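Local coordinates for protein carbohydrate binding module E1 (Uncultured bacterium, PDB 5KLF) that probably binds beta-glucan chains as a non-catalytic carbohydrate-binding module of a carbohydrate-active enzyme, holding glucose units on an aromatic surface, at residues K15-G20 with D29-N34; S44-A49 with S89-F94. All coordinates share one frame; numbering follows the deposited sequence.

Interaction 1 (K15-G20 with D29-N34); sequences KTAAKG and DCIKYN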
# COMPACT_ATOMS: atom_id res chain seq x y z
N LYS A 15 -0.82 10.34 3.42
CA LYS A 15 -1.71 10.21 2.28
C LYS A 15 -2.83 9.25 2.65
O LYS A 15 -2.65 8.37 3.50
CB LYS A 15 -0.98 9.66 1.05
CG LYS A 15 0.10 10.63 0.52
CD LYS A 15 0.84 10.05 -0.71
CE LYS A 15 1.88 11.09 -1.16
NZ LYS A 15 2.79 10.57 -2.23
N THR A 16 -3.97 9.40 2.00
CA THR A 16 -5.10 8.49 2.20
C THR A 16 -5.48 7.91 0.85
O THR A 16 -5.74 8.67 -0.09
CB THR A 16 -6.31 9.18 2.86
OG1 THR A 16 -5.95 9.75 4.14
CG2 THR A 16 -7.45 8.15 3.10
N ALA A 17 -5.50 6.59 0.73
CA ALA A 17 -5.87 5.94 -0.53
C ALA A 17 -7.38 5.68 -0.58
O ALA A 17 -7.99 5.29 0.41
CB ALA A 17 -5.11 4.61 -0.71
N ALA A 18 -7.97 5.90 -1.75
CA ALA A 18 -9.37 5.56 -1.97
C ALA A 18 -9.41 4.27 -2.76
O ALA A 18 -8.56 4.06 -3.63
CB ALA A 18 -10.09 6.66 -2.73
N LYS A 19 -10.42 3.43 -2.47
CA LYS A 19 -10.50 2.12 -3.11
C LYS A 19 -10.50 2.25 -4.62
O LYS A 19 -11.37 2.91 -5.21
CB LYS A 19 -11.77 1.39 -2.63
CG LYS A 19 -11.99 0.06 -3.29
CD LYS A 19 -13.39 -0.49 -2.80
CE LYS A 19 -13.60 -1.96 -3.15
NZ LYS A 19 -13.60 -2.19 -4.64
N GLY A 20 -9.51 1.62 -5.25
CA GLY A 20 -9.39 1.57 -6.69
C GLY A 20 -8.87 2.82 -7.37
O GLY A 20 -8.87 2.87 -8.61
N ASP A 29 6.43 7.07 2.11
CA ASP A 29 5.05 7.46 2.36
C ASP A 29 4.43 6.51 3.37
O ASP A 29 4.82 5.34 3.47
CB ASP A 29 4.22 7.41 1.06
CG ASP A 29 4.40 8.65 0.18
OD1 ASP A 29 4.93 9.70 0.63
OD2 ASP A 29 3.95 8.54 -0.99
N CYS A 30 3.42 6.99 4.07
CA CYS A 30 2.68 6.20 5.05
C CYS A 30 1.22 6.40 4.69
O CYS A 30 0.70 7.50 4.90
CB CYS A 30 2.95 6.68 6.46
SG CYS A 30 1.88 5.91 7.73
N ILE A 31 0.56 5.38 4.16
CA ILE A 31 -0.73 5.55 3.49
C ILE A 31 -1.83 4.92 4.34
O ILE A 31 -1.70 3.78 4.80
CB ILE A 31 -0.65 4.94 2.08
CG1 ILE A 31 0.42 5.70 1.27
CG2 ILE A 31 -2.04 4.98 1.37
CD1 ILE A 31 1.21 4.76 0.47
N LYS A 32 -2.89 5.70 4.61
CA LYS A 32 -4.08 5.16 5.26
C LYS A 32 -4.99 4.53 4.21
O LYS A 32 -5.21 5.12 3.14
CB LYS A 32 -4.84 6.26 6.00
CG LYS A 32 -6.13 5.77 6.63
CD LYS A 32 -6.75 6.88 7.47
CE LYS A 32 -8.14 6.42 8.02
NZ LYS A 32 -8.73 7.55 8.80
N TYR A 33 -5.52 3.34 4.50
CA TYR A 33 -6.47 2.70 3.59
C TYR A 33 -7.48 1.92 4.41
O TYR A 33 -7.09 1.08 5.23
CB TYR A 33 -5.78 1.73 2.62
CG TYR A 33 -6.77 1.10 1.66
CD1 TYR A 33 -7.49 1.91 0.78
CD2 TYR A 33 -7.03 -0.26 1.67
CE1 TYR A 33 -8.43 1.36 -0.11
CE2 TYR A 33 -7.97 -0.84 0.76
CZ TYR A 33 -8.65 -0.01 -0.11
OH TYR A 33 -9.58 -0.52 -1.01
N ASN A 34 -8.77 2.18 4.20
CA ASN A 34 -9.78 1.43 4.92
C ASN A 34 -10.21 0.27 4.03
O ASN A 34 -10.70 0.50 2.92
CB ASN A 34 -10.97 2.31 5.29
CG ASN A 34 -12.01 1.56 6.06
OD1 ASN A 34 -12.86 0.87 5.48
ND2 ASN A 34 -11.97 1.70 7.39
O HOH W 1 -9.39 4.33 2.46
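Lys15 and Thr16 lie on an edge strand of a beta-sandwich, parallel to strand 30-35. Lys15 pairs with Ile31 and Thr16 with Lys32. The Lys15 side chain stretches fully beyond CG and reaches Asp29 at its tip. Lys15 NZ makes a salt bridge of 2.6 Å to Asp29 OD2, met on the syn side but 29° out of the carboxylate plane. Ser24 O also accepts from NZ, and Val26 N donates to the same OD2, so both ends of the ion pair have second partners. Lys15 O accepts from Lys32 N at 2.9 Å.

Thr16 sends its side chain to the same face as Lys32, and the two lie side by side, pointing the same way. Next, Ala17 N donates to Lys32 O at 2.8 Å, nearly in line with that carbonyl. Ala17 CB turns to the buried side, 3.7 Å from Ile31 CG2, where Phe23 and Phe94 of the facing sheet also pack. Direct backbone pairing then gives way to water: one molecule donates to Ala17 O and accepts from Asn34 N.

Past this point the first segment follows the edge of the Tyr33 ring. Ala17 O and Lys19 N both lie near the ring plane, with Ala17 O 3.4 Å from Tyr33 CD1. With chi1 at -178° the Tyr33 ring swings away from its own N and along the 17-19 backbone. Its hydroxyl is hydrogen-bonded to Asn96, while Lys19 NZ forms a salt bridge with Asp95. The Lys19 chain crosses the hydroxyl end of the ring at a slant, close to its plane, with Lys19 CB 3.3 Å from Tyr33 OH.

Interaction 2 (S44-A49 with S89-F94); sequences SWTGVA and SFNVKF. With BGC (beta-D-glucopyranose), chain B.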
# COMPACT_ATOMS: atom_id res chain seq x y z
N SER A 44 0.24 -1.74 -9.35
CA SER A 44 0.92 -0.66 -10.03
C SER A 44 1.36 -1.15 -11.40
O SER A 44 1.67 -2.33 -11.58
CB SER A 44 2.16 -0.15 -9.28
OG SER A 44 2.75 0.95 -9.98
N TRP A 45 1.38 -0.20 -12.36
CA TRP A 45 1.78 -0.50 -13.74
C TRP A 45 2.87 0.45 -14.23
O TRP A 45 3.15 0.50 -15.43
CB TRP A 45 0.57 -0.50 -14.70
CG TRP A 45 -0.33 -1.65 -14.36
CD1 TRP A 45 -0.35 -2.88 -14.94
CD2 TRP A 45 -1.25 -1.71 -13.27
NE1 TRP A 45 -1.24 -3.71 -14.30
CE2 TRP A 45 -1.81 -3.01 -13.27
CE3 TRP A 45 -1.69 -0.78 -12.31
CZ2 TRP A 45 -2.74 -3.41 -12.34
CZ3 TRP A 45 -2.62 -1.20 -11.39
CH2 TRP A 45 -3.13 -2.50 -11.40
N THR A 46 3.52 1.17 -13.32
CA THR A 46 4.60 2.06 -13.70
C THR A 46 5.90 1.30 -13.99
O THR A 46 6.80 1.86 -14.62
CB THR A 46 4.84 3.07 -12.58
OG1 THR A 46 3.55 3.63 -12.20
CG2 THR A 46 5.77 4.22 -13.07
N GLY A 47 5.98 0.03 -13.57
CA GLY A 47 7.18 -0.78 -13.75
C GLY A 47 8.23 -0.57 -12.68
O GLY A 47 9.34 -1.10 -12.80
N VAL A 48 7.94 0.24 -11.66
CA VAL A 48 8.87 0.55 -10.58
C VAL A 48 8.61 -0.42 -9.45
O VAL A 48 7.49 -0.50 -8.94
CB VAL A 48 8.66 2.00 -10.09
CG1 VAL A 48 9.47 2.25 -8.79
CG2 VAL A 48 9.04 2.97 -11.18
N ALA A 49 9.64 -1.16 -9.04
CA ALA A 49 9.45 -2.16 -7.99
C ALA A 49 9.26 -1.46 -6.66
O ALA A 49 9.93 -0.47 -6.37
CB ALA A 49 10.68 -3.09 -7.92
N SER A 89 9.18 7.90 -7.82
CA SER A 89 7.73 7.94 -7.59
C SER A 89 7.00 7.08 -8.63
O SER A 89 7.45 6.93 -9.77
CB SER A 89 7.20 9.37 -7.63
OG SER A 89 7.29 9.90 -8.95
N PHE A 90 5.85 6.52 -8.22
CA PHE A 90 5.13 5.62 -9.12
C PHE A 90 3.64 5.74 -8.83
O PHE A 90 3.26 6.26 -7.79
CB PHE A 90 5.62 4.17 -8.94
CG PHE A 90 5.42 3.61 -7.55
CD1 PHE A 90 6.27 3.94 -6.49
CD2 PHE A 90 4.37 2.72 -7.30
CE1 PHE A 90 6.09 3.42 -5.20
CE2 PHE A 90 4.17 2.19 -6.01
CZ PHE A 90 5.00 2.52 -4.96
N ASN A 91 2.81 5.28 -9.77
CA ASN A 91 1.36 5.35 -9.57
C ASN A 91 0.88 4.00 -9.04
O ASN A 91 1.15 2.96 -9.65
CB ASN A 91 0.60 5.68 -10.84
CG ASN A 91 0.89 7.07 -11.35
OD1 ASN A 91 1.19 7.23 -12.55
ND2 ASN A 91 0.86 8.06 -10.48
N VAL A 92 0.13 4.03 -7.95
CA VAL A 92 -0.28 2.79 -7.30
C VAL A 92 -1.74 2.92 -6.93
O VAL A 92 -2.23 4.04 -6.72
CB VAL A 92 0.59 2.52 -6.04
CG1 VAL A 92 0.33 3.57 -4.97
CG2 VAL A 92 0.38 1.10 -5.48
N LYS A 93 -2.44 1.78 -6.83
CA LYS A 93 -3.76 1.78 -6.22
C LYS A 93 -3.88 0.63 -5.23
O LYS A 93 -3.27 -0.44 -5.38
CB LYS A 93 -4.90 1.71 -7.21
CG LYS A 93 -4.76 0.76 -8.30
CD LYS A 93 -5.72 1.25 -9.43
CE LYS A 93 -6.23 0.17 -10.27
NZ LYS A 93 -7.08 0.80 -11.33
N PHE A 94 -4.65 0.90 -4.19
CA PHE A 94 -5.09 -0.09 -3.22
C PHE A 94 -6.54 -0.45 -3.50
O PHE A 94 -7.35 0.43 -3.84
CB PHE A 94 -4.95 0.45 -1.80
CG PHE A 94 -3.51 0.74 -1.41
CD1 PHE A 94 -2.75 1.61 -2.15
CD2 PHE A 94 -2.93 0.12 -0.33
CE1 PHE A 94 -1.41 1.85 -1.82
CE2 PHE A 94 -1.58 0.38 -0.01
CZ PHE A 94 -0.85 1.26 -0.74
C2 BGC B . -6.06 -1.44 -14.42
C3 BGC B . -6.35 -2.59 -13.42
C4 BGC B . -6.46 -3.93 -14.21
C5 BGC B . -5.15 -4.09 -15.03
C6 BGC B . -5.22 -5.31 -15.94
C1 BGC B . -4.78 -1.80 -15.21
O2 BGC B . -5.81 -0.28 -13.68
O3 BGC B . -7.55 -2.28 -12.77
O4 BGC B . -6.54 -4.95 -13.26
O5 BGC B . -5.00 -3.00 -15.89
O6 BGC B . -4.06 -5.32 -16.72
O HOH W 2 0.18 2.29 -12.21
O HOH W 3 2.80 5.59 -14.29
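Thr46 lies in the loop joining strands 40-44 and 50-54 of the beta-sandwich, and it meets strand 90-96 beside the sugar-binding surface. Thr46 CB packs 3.9 Å from Phe90 CB, and the two side chains cross at about a right angle. Thr46 CG2 also faces Phe90 CB, with Val48 CB against the same atom. The other branch is polar. With chi1 at -48°, Thr46 OG1 sits beside the backbone N and faces the strand, where it accepts from Asn91 N at 3.0 Å. A water joins OG1 to Asn91 OD1.

Asn91 O is gripped twice. Ser44 OG donates to Asn91 O at 2.6 Å, tilted 32° from the carbonyl plane, and a water bound to Trp45 N donates as well. Ser44 OG also lies at the edge of the Phe90 ring.

These bonds tie the loop that carries Trp45 to the strand that carries Lys93. Both residues touch one beta-D-glucopyranose. C1 of the sugar stands 3.7 Å above the centre of the Trp45 indole, a CH-pi platform characteristic of carbohydrate-binding modules; Trp68 packs edge-to-face with this indole. The Lys93 chain extends past Trp45 CZ3, and its NZ donates to sugar O2 at 2.9 Å.

In the fold
The two interactions lie on opposite sheets of the sandwich, their centres about 14 Å apart. Interaction 1 joins the edge strand 15-16 to 30-35 within the mixed sheet, mostly by parallel backbone pairing and one salt bridge. Interaction 2 ties a loop to strand 90-96 of the antiparallel sheet, largely through hydroxyls and waters, and opens onto glucose. Each is partly buried: Ala17, Ile31 and Tyr33 in the first and Phe90 and Val92 in the second are on the inside, whereas Thr16 and Thr46 are exposed. They meet chiefly around Phe94: Gly20 N lies 2.8 Å from Phe94 O, a probable hydrogen bond, and Ala17 and Tyr33 pack beside it.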